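Local structure of chitin oligosaccharide binding protein NagB2 (7EHU) at residues K52-K55 and K56-E60; L203-S206 and L207-T211. The protein binds chitin oligosaccharides such as N,N'-diacetylchitobiose and N,N',N''-triacetylchitotriose, probably as the extracellular solute-binding component of a bacterial uptake system. All coordinates share one frame; numbering follows the deposited sequence.

Contact 1 of 2, residues K52-K55 and K56-E60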
loop_
_atom_site.group_PDB
_atom_site.type_symbol
_atom_site.label_atom_id
_atom_site.label_comp_id
_atom_site.label_asym_id
_atom_site.label_seq_id
_atom_site.Cartn_x
_atom_site.Cartn_y
_atom_site.Cartn_z
ATOM N N LYS A 52 -8.737 -13.369 -16.783
ATOM C CA LYS A 52 -10.036 -14.028 -16.875
ATOM C C LYS A 52 -11.150 -13.007 -17.067
ATOM O O LYS A 52 -12.027 -13.187 -17.923
ATOM C CB LYS A 52 -10.281 -14.863 -15.616
ATOM C CG LYS A 52 -11.575 -15.641 -15.661
ATOM C CD LYS A 52 -11.672 -16.712 -14.590
ATOM C CE LYS A 52 -12.125 -16.178 -13.254
ATOM N NZ LYS A 52 -12.601 -17.303 -12.367
ATOM N N VAL A 53 -11.106 -11.908 -16.307
ATOM C CA VAL A 53 -12.125 -10.868 -16.426
ATOM C C VAL A 53 -12.055 -10.218 -17.805
ATOM O O VAL A 53 -13.089 -9.940 -18.429
ATOM C CB VAL A 53 -11.938 -9.829 -15.295
ATOM C CG1 VAL A 53 -12.722 -8.576 -15.566
ATOM C CG2 VAL A 53 -12.313 -10.418 -13.952
ATOM N N VAL A 54 -10.834 -9.971 -18.298
ATOM C CA VAL A 54 -10.647 -9.367 -19.616
ATOM C C VAL A 54 -11.203 -10.265 -20.715
ATOM O O VAL A 54 -11.891 -9.790 -21.635
ATOM C CB VAL A 54 -9.156 -9.044 -19.830
ATOM C CG1 VAL A 54 -8.859 -8.774 -21.307
ATOM C CG2 VAL A 54 -8.761 -7.838 -18.965
ATOM N N LYS A 55 -10.911 -11.570 -20.646
ATOM C CA LYS A 55 -11.425 -12.511 -21.641
ATOM C C LYS A 55 -12.953 -12.524 -21.631
ATOM O O LYS A 55 -13.592 -12.540 -22.695
ATOM C CB LYS A 55 -10.832 -13.899 -21.370
ATOM C CG LYS A 55 -11.196 -15.000 -22.366
ATOM C CD LYS A 55 -10.593 -16.354 -21.963
ATOM C CE LYS A 55 -11.587 -17.520 -22.111
ATOM N NZ LYS A 55 -11.111 -18.772 -21.440
ATOM N N LYS A 56 -13.565 -12.493 -20.442
ATOM C CA LYS A 56 -15.024 -12.434 -20.363
ATOM C C LYS A 56 -15.558 -11.156 -20.986
ATOM O O LYS A 56 -16.577 -11.170 -21.677
ATOM C CB LYS A 56 -15.460 -12.521 -18.900
ATOM C CG LYS A 56 -16.965 -12.555 -18.697
ATOM C CD LYS A 56 -17.303 -12.588 -17.209
ATOM C CE LYS A 56 -18.805 -12.423 -16.963
ATOM N NZ LYS A 56 -19.118 -12.132 -15.532
ATOM N N THR A 57 -14.896 -10.036 -20.719
ATOM C CA THR A 57 -15.332 -8.759 -21.264
ATOM C C THR A 57 -15.218 -8.729 -22.781
ATOM O O THR A 57 -16.109 -8.211 -23.461
ATOM C CB THR A 57 -14.524 -7.647 -20.594
ATOM O OG1 THR A 57 -14.651 -7.769 -19.164
ATOM C CG2 THR A 57 -14.988 -6.268 -21.027
ATOM N N GLU A 58 -14.123 -9.267 -23.323
ATOM C CA GLU A 58 -13.963 -9.344 -24.772
ATOM C C GLU A 58 -15.062 -10.186 -25.418
ATOM O O GLU A 58 -15.512 -9.889 -26.534
ATOM C CB GLU A 58 -12.572 -9.894 -25.102
ATOM C CG GLU A 58 -11.469 -8.867 -24.811
ATOM C CD GLU A 58 -10.058 -9.396 -24.975
ATOM O OE1 GLU A 58 -9.868 -10.625 -25.060
ATOM O OE2 GLU A 58 -9.130 -8.566 -25.041
ATOM N N ALA A 59 -15.488 -11.262 -24.754
ATOM C CA ALA A 59 -16.573 -12.073 -25.302
ATOM C C ALA A 59 -17.893 -11.308 -25.290
ATOM O O ALA A 59 -18.736 -11.489 -26.175
ATOM C CB ALA A 59 -16.702 -13.368 -24.491
ATOM N N GLU A 60 -18.078 -10.438 -24.302
ATOM C CA GLU A 60 -19.320 -9.697 -24.150
ATOM C C GLU A 60 -19.397 -8.488 -25.068
ATOM O O GLU A 60 -20.497 -8.062 -25.430
ATOM C CB GLU A 60 -19.434 -9.245 -22.692
ATOM C CG GLU A 60 -20.748 -8.611 -22.323
ATOM C CD GLU A 60 -20.729 -8.029 -20.935
ATOM O OE1 GLU A 60 -21.298 -6.931 -20.755
ATOM O OE2 GLU A 60 -20.110 -8.654 -20.048
#
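Thr57 grips the carbonyl of Val53 twice. Its backbone N donates to Val53 O at 2.9 Å, and its hydroxyl OG1 donates to the same Val53 O at 2.8 Å. The two donors come from opposite faces of the carbonyl plane; OG1 stands above it, 37° out, rather than on a lone pair. The first torsion makes this possible: with OG1 opposite the carbonyl carbon and beside the backbone N (chi1 -54°), the hydroxyl folds back over the preceding turn. OG1 also bonds to Asn338 ND2, so this buried hydroxyl has two partners. A valine in place of Thr57 would probably strip Val53 O of its hydroxyl donor, leaving the backbone bond from Thr57 N, and cost Asn338 ND2 one of its partners, with the bond to Glu60 OE2 remaining.

The rest of the polar framework is ordinary alpha-helical i to i+4 bonding. Lys56 N, Glu58 N and Ala59 N reach the carbonyls of Lys52, Val54 and Lys55; the middle one, from Glu58 N to Val54 O, is short at 2.8 Å.

Side-chain packing within the helix is slight, and each pair sets a valine methyl against an oxygen. Val53 and Thr57 run side by side, with CG1 of Val53 4.2 Å from Thr57 OG1. One residue further on, Glu58 slants across Val54, its OE2 3.7 Å from Val54 CG1, while that oxygen takes its hydrogen bond from Phe66 N.

All of this lies on helix 44-60, the crossover helix of a beta-alpha-beta unit between strands 30-36 and 64-70. Val54 packs on Phe66 and Leu68 of strand 64-70, whereas Val53 meets Asn338 and Phe339 of helix 326-339. Salt bridges from Lys52 to Glu347 and from Glu60 to Lys337 tie the helix to its neighbours.

Contact 2 of 2, residues L203-S206 and L207-T211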
loop_
_atom_site.group_PDB
_atom_site.type_symbol
_atom_site.label_atom_id
_atom_site.label_comp_id
_atom_site.label_asym_id
_atom_site.label_seq_id
_atom_site.Cartn_x
_atom_site.Cartn_y
_atom_site.Cartn_z
ATOM N N LEU A 203 7.255 1.831 7.278
ATOM C CA LEU A 203 7.641 1.843 8.676
ATOM C C LEU A 203 7.758 3.259 9.202
ATOM O O LEU A 203 7.295 3.554 10.308
ATOM C CB LEU A 203 8.956 1.085 8.828
ATOM C CG LEU A 203 9.482 0.936 10.251
ATOM C CD1 LEU A 203 8.461 0.266 11.168
ATOM C CD2 LEU A 203 10.791 0.150 10.249
ATOM N N ALA A 204 8.370 4.146 8.419
ATOM C CA ALA A 204 8.513 5.531 8.848
ATOM C C ALA A 204 7.158 6.166 9.105
ATOM O O ALA A 204 6.992 6.903 10.084
ATOM C CB ALA A 204 9.281 6.328 7.795
ATOM N N ASN A 205 6.183 5.902 8.231
ATOM C CA ASN A 205 4.866 6.519 8.360
ATOM C C ASN A 205 4.159 6.065 9.622
ATOM O O ASN A 205 3.651 6.903 10.380
ATOM C CB ASN A 205 4.207 6.550 6.964
ATOM C CG ASN A 205 2.762 7.048 6.873
ATOM O OD1 ASN A 205 1.968 6.569 6.056
ATOM N ND2 ASN A 205 2.347 7.842 7.857
ATOM N N SER A 206 4.213 4.774 9.940
ATOM C CA SER A 206 3.616 4.347 11.201
ATOM C C SER A 206 4.377 4.881 12.407
ATOM O O SER A 206 3.756 5.159 13.434
ATOM C CB SER A 206 3.408 2.836 11.249
ATOM O OG SER A 206 2.266 2.466 10.498
ATOM N N LEU A 207 5.700 5.054 12.292
ATOM C CA LEU A 207 6.473 5.657 13.373
ATOM C C LEU A 207 6.043 7.090 13.640
ATOM O O LEU A 207 5.781 7.454 14.787
ATOM C CB LEU A 207 7.962 5.605 13.068
ATOM C CG LEU A 207 8.673 4.388 13.643
ATOM C CD1 LEU A 207 10.033 4.202 12.965
ATOM C CD2 LEU A 207 8.849 4.538 15.135
ATOM N N PHE A 208 5.984 7.932 12.599
ATOM C CA PHE A 208 5.696 9.344 12.861
ATOM C C PHE A 208 4.230 9.591 13.195
ATOM O O PHE A 208 3.929 10.573 13.875
ATOM C CB PHE A 208 6.308 10.333 11.850
ATOM C CG PHE A 208 5.764 10.295 10.434
ATOM C CD1 PHE A 208 4.488 10.748 10.123
ATOM C CD2 PHE A 208 6.597 9.933 9.380
ATOM C CE1 PHE A 208 4.056 10.772 8.795
ATOM C CE2 PHE A 208 6.153 9.956 8.075
ATOM C CZ PHE A 208 4.895 10.369 7.793
ATOM N N VAL A 209 3.317 8.719 12.768
ATOM C CA VAL A 209 1.953 8.826 13.264
ATOM C C VAL A 209 1.899 8.371 14.717
ATOM O O VAL A 209 1.198 8.968 15.542
ATOM C CB VAL A 209 0.965 8.085 12.338
ATOM C CG1 VAL A 209 -0.420 7.962 12.990
ATOM C CG2 VAL A 209 0.884 8.782 10.966
ATOM N N ALA A 210 2.669 7.336 15.065
ATOM C CA ALA A 210 2.713 6.891 16.456
ATOM C C ALA A 210 3.282 7.965 17.373
ATOM O O ALA A 210 2.855 8.080 18.527
ATOM C CB ALA A 210 3.541 5.610 16.597
ATOM N N THR A 211 4.252 8.750 16.895
ATOM C CA THR A 211 4.865 9.769 17.745
ATOM C C THR A 211 4.120 11.096 17.718
ATOM O O THR A 211 4.078 11.779 18.740
ATOM C CB THR A 211 6.327 10.010 17.357
ATOM O OG1 THR A 211 6.399 10.369 15.978
ATOM C CG2 THR A 211 7.188 8.797 17.622
#
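Asn205 and Phe208 meet at a slant, the amide plane turned 31° from the ring. CA of Asn205 sits over one face of the Phe208 ring, 3.9 Å from its centroid and shifted toward the rim, a CH-pi contact. Farther out, Asn205 ND2 comes 3.5 Å from Phe208 CE1. The ring gets there because its CG is wedged between the backbone N and the carbonyl carbon (chi1 67°), a crowded position that turns it back toward the preceding turn and brings CD2 to 3.1 Å from Ala204 O.

Val209 runs alongside Asn205, both side chains pointing the same way, and its CG2 touches Asn205 ND2 at 3.6 Å. The amide is therefore flanked by ring and methyl, while its polar ends look beyond this helix: OD1 accepts from Phe388 N, and ND2 makes a weak hydrogen bond to Gln217 OE1. Together these partners probably fix which way the amide is turned.

Leu203 and Leu207 meet more loosely, CG to CD1 at 4.3 Å. Beneath the side chains run regular i to i+4 bonds, such as Phe208 N to Ala204 O at 2.9 Å.

This is intrahelical packing in a buried part of helix 197-212 of a periplasmic-binding-protein-type fold. The side chain of Asn205 comes about 6 Å from a bound N-acetylglucosamine unit, so this face of the helix lies near the sugar pocket.

Each contact lies within a single alpha-helix, a different one in each case, and joins successive turns; they lie on opposite sides of the chain's centre, their own centres about 42 Å apart. Contact 1 is near the periphery: one face of its helix is buried against a strand and another helix, the other carries lysines, and charge pairs reach out to adjoining helices, Glu60 to helix 326-339 among them. Contact 2 is buried almost throughout, so apolar groups and a ring dominate, and its polar amide is satisfied by neighbouring parts of the chain. The sugar separates them further, since contact 2 approaches it far more closely than contact 1, where the side chain of Val53 stays about 13 Å from a bound sugar unit.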